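Local coordinates for protein putative citrate lyase (Ralstonia eutropha, PDB 3QQW) that is probably a magnesium-dependent lyase of the HpcH/HpaI aldolase and citrate lyase family that may cleave (S)-citramalyl-CoA, at residues P95-D100 with I130-D135; D54-A59 with V117-N122. All coordinates share one frame; numbering follows the deposited sequence.

Interaction 1 of 2, residues P95-D100 with I130-D135; sequences PAWRQD and IRYIGD
With chi1 at -171°, the Y132 ring swings opposite its backbone N, which carries it toward helix 97-107, where it meets W97 and R98. R98, with CG anti to its carbonyl carbon (chi1 -75°), runs its extended chain from CG to NE over that ring. The closest hydrocarbon contact is made by the indole: W97 CH2 sits 3.6 Å from Y132 CB, which comes to the edge of the indole near its plane. The six-membered ring of W97 and the phenol of Y132 are steeply inclined to each other, planes 83° apart, but meet obliquely, neither stacked nor in a clean edge-to-face pair.

R98 fills the angle between them. Its CG is 3.9 Å from the centroid of the Y132 ring, almost on the normal, a CH-pi contact over the face, and the same carbon also lies on one face of the W97 indole. Further out, W97 CZ2 is centred over a face of the guanidinium, while Y132 CE1 lies in plane at its edge; any cation-pi attraction to the phenol is long and at most weak. R98 O approaches the phenol too, 3.6 Å from Y132 CE2.

The polar ends are tied down just beyond the segments: R98 NH2 forms a salt bridge with E128, and Y132 OH is hydrogen-bonded to D102. Both bonds run between the two helices, R98 of helix 97-107 to E128 of helix 123-139 and Y132 of helix 123-139 to D102 of helix 97-107. This is interhelical packing on the outside of a TIM barrel, where helix 97-107 lies against helix 123-139.

Interaction 2 of 2, residues D54-A59 with V117-N122; sequences DCEDGA and VPKATN
The carboxylate of E56 is flanked on one face by the P118 ring, whose CG lies 3.8 Å from E56 CD, and is met close to its plane by the ammonium group of K119. Over the other face comes the carboxylate of the next residue, with D57 OD1 4.0 Å from E56 CD. The site is at the C-terminal end of a TIM barrel, where the loop after strand 49-54 meets the loop after strand 115-117; in this fold the active site is formed by such loops.

The E56 chain and the P118 ring run antiparallel alongside each other, bringing E56 CG within 3.6 Å of P118 CG, so the apolar part of the glutamate is packed as well as its acid end. The salt bridge is one-sided: K119 NZ donates to E56 OE2 at 2.9 Å, on the syn side and 19° out of the carboxylate plane, and stands farther, at 3.5 Å, from E56 OE1. A bend at the end of the lysine chain (chi4 66°) turns NZ back toward the glutamate.

K119 NZ also forms a salt bridge with D179, a predicted magnesium ligand, and its backbone N is hydrogen-bonded to E153, predicted to bind both magnesium and substrate. The contact is therefore consistent with a second-shell bridge to the metal site. On the other loop, D54 OD2 forms a salt bridge with R88, a predicted substrate ligand, to which E56 and D57 add weak, long ion pairs.

The turn carrying E56 contains an Asx motif: the N-H of D57 points nearly straight (178°) at D54 OD1, which lies 3.1 Å from D57 N and is approached from above the carboxylate plane.

From the N terminus, the chain leaves strand 49-54 through loop 54-59, passes helix 64-76 and strand 85-88, and enters helix 97-107 at 95-100. After strand 115-117 it reaches loop 117-122, where interaction 2 closes a loop with 57 residues between its segments. It continues into helix 123-139, and at 130-135 interaction 1 closes a shorter one, with 29 between. The segments alternate, so the two closures cross. Interaction 2 joins loops at the catalytic end of the barrel, spanning past strand 85-88; interaction 1 joins neighbouring helices outside it. Their centres are about 12 Å apart and their nearest atoms about 4 Å, without touching.

Interaction 1 of 2, residues P95-D100 with I130-D135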
loop_
_atom_site.group_PDB
_atom_site.type_symbol
_atom_site.label_atom_id
_atom_site.label_comp_id
_atom_site.label_asym_id
_atom_site.label_seq_id
_atom_site.Cartn_x
_atom_site.Cartn_y
_atom_site.Cartn_z
ATOM N N PRO C 95 6.023 -28.103 -17.141
ATOM C CA PRO C 95 5.550 -28.787 -18.368
ATOM C C PRO C 95 4.327 -29.704 -18.190
ATOM O O PRO C 95 3.758 -30.139 -19.192
ATOM C CB PRO C 95 6.770 -29.615 -18.800
ATOM C CG PRO C 95 7.581 -29.810 -17.583
ATOM C CD PRO C 95 7.364 -28.598 -16.730
ATOM N N ALA C 96 3.899 -29.986 -16.946
ATOM C CA ALA C 96 2.783 -30.898 -16.704
ATOM C C ALA C 96 1.453 -30.197 -16.351
ATOM O O ALA C 96 0.457 -30.900 -16.201
ATOM C CB ALA C 96 3.157 -31.880 -15.596
ATOM N N TRP C 97 1.408 -28.862 -16.263
ATOM C CA TRP C 97 0.179 -28.196 -15.801
ATOM C C TRP C 97 -1.045 -28.467 -16.697
ATOM O O TRP C 97 -2.111 -28.732 -16.155
ATOM C CB TRP C 97 0.365 -26.671 -15.528
ATOM C CG TRP C 97 0.346 -25.748 -16.716
ATOM C CD1 TRP C 97 1.426 -25.157 -17.302
ATOM C CD2 TRP C 97 -0.816 -25.169 -17.344
ATOM N NE1 TRP C 97 1.016 -24.289 -18.284
ATOM C CE2 TRP C 97 -0.353 -24.282 -18.341
ATOM C CE3 TRP C 97 -2.209 -25.348 -17.186
ATOM C CZ2 TRP C 97 -1.226 -23.575 -19.190
ATOM C CZ3 TRP C 97 -3.071 -24.668 -18.049
ATOM C CH2 TRP C 97 -2.580 -23.792 -19.032
ATOM N N ARG C 98 -0.893 -28.436 -18.032
ATOM C CA ARG C 98 -1.999 -28.692 -18.972
ATOM C C ARG C 98 -2.468 -30.137 -18.870
ATOM O O ARG C 98 -3.672 -30.390 -18.839
ATOM C CB ARG C 98 -1.571 -28.382 -20.417
ATOM C CG ARG C 98 -1.506 -26.905 -20.698
ATOM C CD ARG C 98 -1.095 -26.667 -22.126
ATOM N NE ARG C 98 -1.545 -25.357 -22.574
ATOM C CZ ARG C 98 -0.782 -24.271 -22.599
ATOM N NH1 ARG C 98 0.489 -24.336 -22.212
ATOM N NH2 ARG C 98 -1.281 -23.110 -23.013
ATOM N N GLN C 99 -1.505 -31.074 -18.764
ATOM C CA GLN C 99 -1.749 -32.505 -18.587
ATOM C C GLN C 99 -2.521 -32.747 -17.281
ATOM O O GLN C 99 -3.465 -33.530 -17.292
ATOM C CB GLN C 99 -0.426 -33.277 -18.609
ATOM C CG GLN C 99 -0.589 -34.791 -18.518
ATOM C CD GLN C 99 0.745 -35.477 -18.546
ATOM O OE1 GLN C 99 1.384 -35.669 -17.506
ATOM N NE2 GLN C 99 1.199 -35.835 -19.741
ATOM N N ASP C 100 -2.160 -32.048 -16.186
ATOM C CA ASP C 100 -2.884 -32.137 -14.905
ATOM C C ASP C 100 -4.327 -31.736 -15.103
ATOM O O ASP C 100 -5.213 -32.408 -14.619
ATOM C CB ASP C 100 -2.270 -31.224 -13.825
ATOM C CG ASP C 100 -0.868 -31.534 -13.329
ATOM O OD1 ASP C 100 -0.432 -32.707 -13.452
ATOM O OD2 ASP C 100 -0.224 -30.615 -12.772
ATOM N N ILE C 130 -6.665 -20.213 -16.732
ATOM C CA ILE C 130 -8.124 -20.150 -16.543
ATOM C C ILE C 130 -8.857 -20.464 -17.864
ATOM O O ILE C 130 -9.827 -21.247 -17.873
ATOM C CB ILE C 130 -8.550 -18.785 -15.946
ATOM C CG1 ILE C 130 -8.175 -18.717 -14.478
ATOM C CG2 ILE C 130 -10.051 -18.510 -16.156
ATOM C CD1 ILE C 130 -8.182 -17.304 -13.980
ATOM N N ARG C 131 -8.362 -19.869 -18.963
ATOM C CA ARG C 131 -8.875 -20.059 -20.312
ATOM C C ARG C 131 -8.752 -21.550 -20.700
ATOM O O ARG C 131 -9.669 -22.112 -21.294
ATOM C CB ARG C 131 -8.078 -19.144 -21.261
ATOM C CG ARG C 131 -8.521 -19.090 -22.715
ATOM C CD ARG C 131 -7.880 -17.889 -23.408
ATOM N NE ARG C 131 -6.431 -18.036 -23.632
ATOM C CZ ARG C 131 -5.487 -17.271 -23.085
ATOM N NH1 ARG C 131 -5.813 -16.275 -22.273
ATOM N NH2 ARG C 131 -4.211 -17.493 -23.351
ATOM N N TYR C 132 -7.597 -22.178 -20.360
ATOM C CA TYR C 132 -7.344 -23.574 -20.688
ATOM C C TYR C 132 -8.282 -24.493 -19.896
ATOM O O TYR C 132 -8.863 -25.389 -20.490
ATOM C CB TYR C 132 -5.862 -23.950 -20.470
ATOM C CG TYR C 132 -5.549 -25.334 -21.004
ATOM C CD1 TYR C 132 -5.398 -25.555 -22.369
ATOM C CD2 TYR C 132 -5.491 -26.438 -20.151
ATOM C CE1 TYR C 132 -5.182 -26.833 -22.873
ATOM C CE2 TYR C 132 -5.257 -27.718 -20.643
ATOM C CZ TYR C 132 -5.115 -27.913 -22.004
ATOM O OH TYR C 132 -4.893 -29.176 -22.482
ATOM N N ILE C 133 -8.454 -24.247 -18.586
ATOM C CA ILE C 133 -9.367 -24.986 -17.688
ATOM C C ILE C 133 -10.794 -24.885 -18.253
ATOM O O ILE C 133 -11.446 -25.909 -18.359
ATOM C CB ILE C 133 -9.279 -24.483 -16.215
ATOM C CG1 ILE C 133 -7.877 -24.749 -15.601
ATOM C CG2 ILE C 133 -10.361 -25.091 -15.326
ATOM C CD1 ILE C 133 -7.582 -23.938 -14.319
ATOM N N GLY C 134 -11.206 -23.684 -18.698
ATOM C CA GLY C 134 -12.502 -23.418 -19.308
ATOM C C GLY C 134 -12.746 -24.263 -20.540
ATOM O O GLY C 134 -13.821 -24.871 -20.677
ATOM N N ASP C 135 -11.730 -24.342 -21.434
ATOM C CA ASP C 135 -11.807 -25.130 -22.662
ATOM C C ASP C 135 -11.998 -26.611 -22.354
ATOM O O ASP C 135 -12.881 -27.262 -22.926
ATOM C CB ASP C 135 -10.545 -24.935 -23.518
ATOM C CG ASP C 135 -10.371 -23.577 -24.151
ATOM O OD1 ASP C 135 -11.380 -22.840 -24.257
ATOM O OD2 ASP C 135 -9.229 -23.261 -24.564
#

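Interaction 2 of 2, residues D54-A59 with V117-N122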
loop_
_atom_site.group_PDB
_atom_site.type_symbol
_atom_site.label_atom_id
_atom_site.label_comp_id
_atom_site.label_asym_id
_atom_site.label_seq_id
_atom_site.Cartn_x
_atom_site.Cartn_y
_atom_site.Cartn_z
ATOM N N ASP C 54 -3.180 -32.460 -3.656
ATOM C CA ASP C 54 -1.987 -31.782 -4.084
ATOM C C ASP C 54 -1.241 -32.551 -5.181
ATOM O O ASP C 54 -0.794 -33.640 -4.922
ATOM C CB ASP C 54 -1.094 -31.542 -2.871
ATOM C CG ASP C 54 -0.137 -30.386 -3.065
ATOM O OD1 ASP C 54 -0.006 -29.904 -4.222
ATOM O OD2 ASP C 54 0.486 -29.965 -2.074
ATOM N N CYS C 55 -1.124 -31.990 -6.398
ATOM C CA CYS C 55 -0.345 -32.576 -7.505
ATOM C C CYS C 55 1.011 -31.969 -7.445
ATOM O O CYS C 55 1.992 -32.707 -7.328
ATOM C CB CYS C 55 -0.995 -32.350 -8.871
ATOM S SG CYS C 55 -2.425 -33.406 -9.194
ATOM N N GLU C 56 1.039 -30.604 -7.410
ATOM C CA GLU C 56 2.190 -29.708 -7.319
ATOM C C GLU C 56 3.283 -30.250 -6.399
ATOM O O GLU C 56 4.418 -30.425 -6.861
ATOM C CB GLU C 56 1.756 -28.312 -6.840
ATOM C CG GLU C 56 2.623 -27.207 -7.404
ATOM C CD GLU C 56 3.278 -26.267 -6.413
ATOM O OE1 GLU C 56 2.629 -25.885 -5.410
ATOM O OE2 GLU C 56 4.429 -25.852 -6.686
ATOM N N ASP C 57 2.944 -30.525 -5.117
ATOM C CA ASP C 57 3.890 -31.078 -4.142
ATOM C C ASP C 57 3.804 -32.609 -4.113
ATOM O O ASP C 57 4.844 -33.264 -3.958
ATOM C CB ASP C 57 3.669 -30.502 -2.721
ATOM C CG ASP C 57 4.083 -29.050 -2.486
ATOM O OD1 ASP C 57 4.731 -28.455 -3.385
ATOM O OD2 ASP C 57 3.775 -28.514 -1.391
ATOM N N GLY C 58 2.589 -33.151 -4.275
ATOM C CA GLY C 58 2.316 -34.585 -4.236
ATOM C C GLY C 58 3.065 -35.447 -5.239
ATOM O O GLY C 58 3.686 -36.448 -4.858
ATOM N N ALA C 59 3.022 -35.048 -6.529
ATOM C CA ALA C 59 3.614 -35.772 -7.664
ATOM C C ALA C 59 5.146 -35.855 -7.613
ATOM O O ALA C 59 5.826 -34.845 -7.380
ATOM C CB ALA C 59 3.180 -35.138 -8.976
ATOM N N VAL C 117 -4.151 -22.982 -8.657
ATOM C CA VAL C 117 -3.081 -22.627 -9.600
ATOM C C VAL C 117 -1.939 -21.975 -8.802
ATOM O O VAL C 117 -2.108 -20.888 -8.227
ATOM C CB VAL C 117 -3.615 -21.706 -10.731
ATOM C CG1 VAL C 117 -2.522 -21.330 -11.718
ATOM C CG2 VAL C 117 -4.806 -22.325 -11.436
ATOM N N PRO C 118 -0.753 -22.591 -8.811
ATOM C CA PRO C 118 0.346 -22.047 -8.007
ATOM C C PRO C 118 1.387 -21.260 -8.801
ATOM O O PRO C 118 1.499 -21.409 -10.018
ATOM C CB PRO C 118 1.000 -23.313 -7.455
ATOM C CG PRO C 118 0.834 -24.301 -8.555
ATOM C CD PRO C 118 -0.389 -23.907 -9.371
ATOM N N LYS C 119 2.198 -20.469 -8.072
ATOM C CA LYS C 119 3.393 -19.802 -8.558
ATOM C C LYS C 119 3.264 -19.033 -9.884
ATOM O O LYS C 119 4.258 -18.939 -10.619
ATOM C CB LYS C 119 4.497 -20.866 -8.715
ATOM C CG LYS C 119 5.363 -21.080 -7.486
ATOM C CD LYS C 119 5.994 -22.481 -7.520
ATOM C CE LYS C 119 6.277 -23.054 -6.147
ATOM N NZ LYS C 119 5.032 -23.328 -5.374
ATOM N N ALA C 120 2.093 -18.456 -10.193
ATOM C CA ALA C 120 2.003 -17.631 -11.410
ATOM C C ALA C 120 2.820 -16.378 -11.177
ATOM O O ALA C 120 2.878 -15.892 -10.038
ATOM C CB ALA C 120 0.567 -17.279 -11.749
ATOM N N THR C 121 3.531 -15.917 -12.205
ATOM C CA THR C 121 4.423 -14.764 -12.079
ATOM C C THR C 121 3.805 -13.510 -12.687
ATOM O O THR C 121 4.390 -12.439 -12.597
ATOM C CB THR C 121 5.783 -15.062 -12.687
ATOM O OG1 THR C 121 5.608 -15.420 -14.060
ATOM C CG2 THR C 121 6.527 -16.152 -11.933
ATOM N N ASN C 122 2.621 -13.630 -13.278
ATOM C CA ASN C 122 1.914 -12.490 -13.832
ATOM C C ASN C 122 0.460 -12.831 -14.160
ATOM O O ASN C 122 0.071 -13.986 -14.208
ATOM C CB ASN C 122 2.626 -11.893 -15.074
ATOM C CG ASN C 122 2.852 -12.849 -16.207
ATOM O OD1 ASN C 122 1.914 -13.272 -16.882
ATOM N ND2 ASN C 122 4.115 -13.161 -16.470
#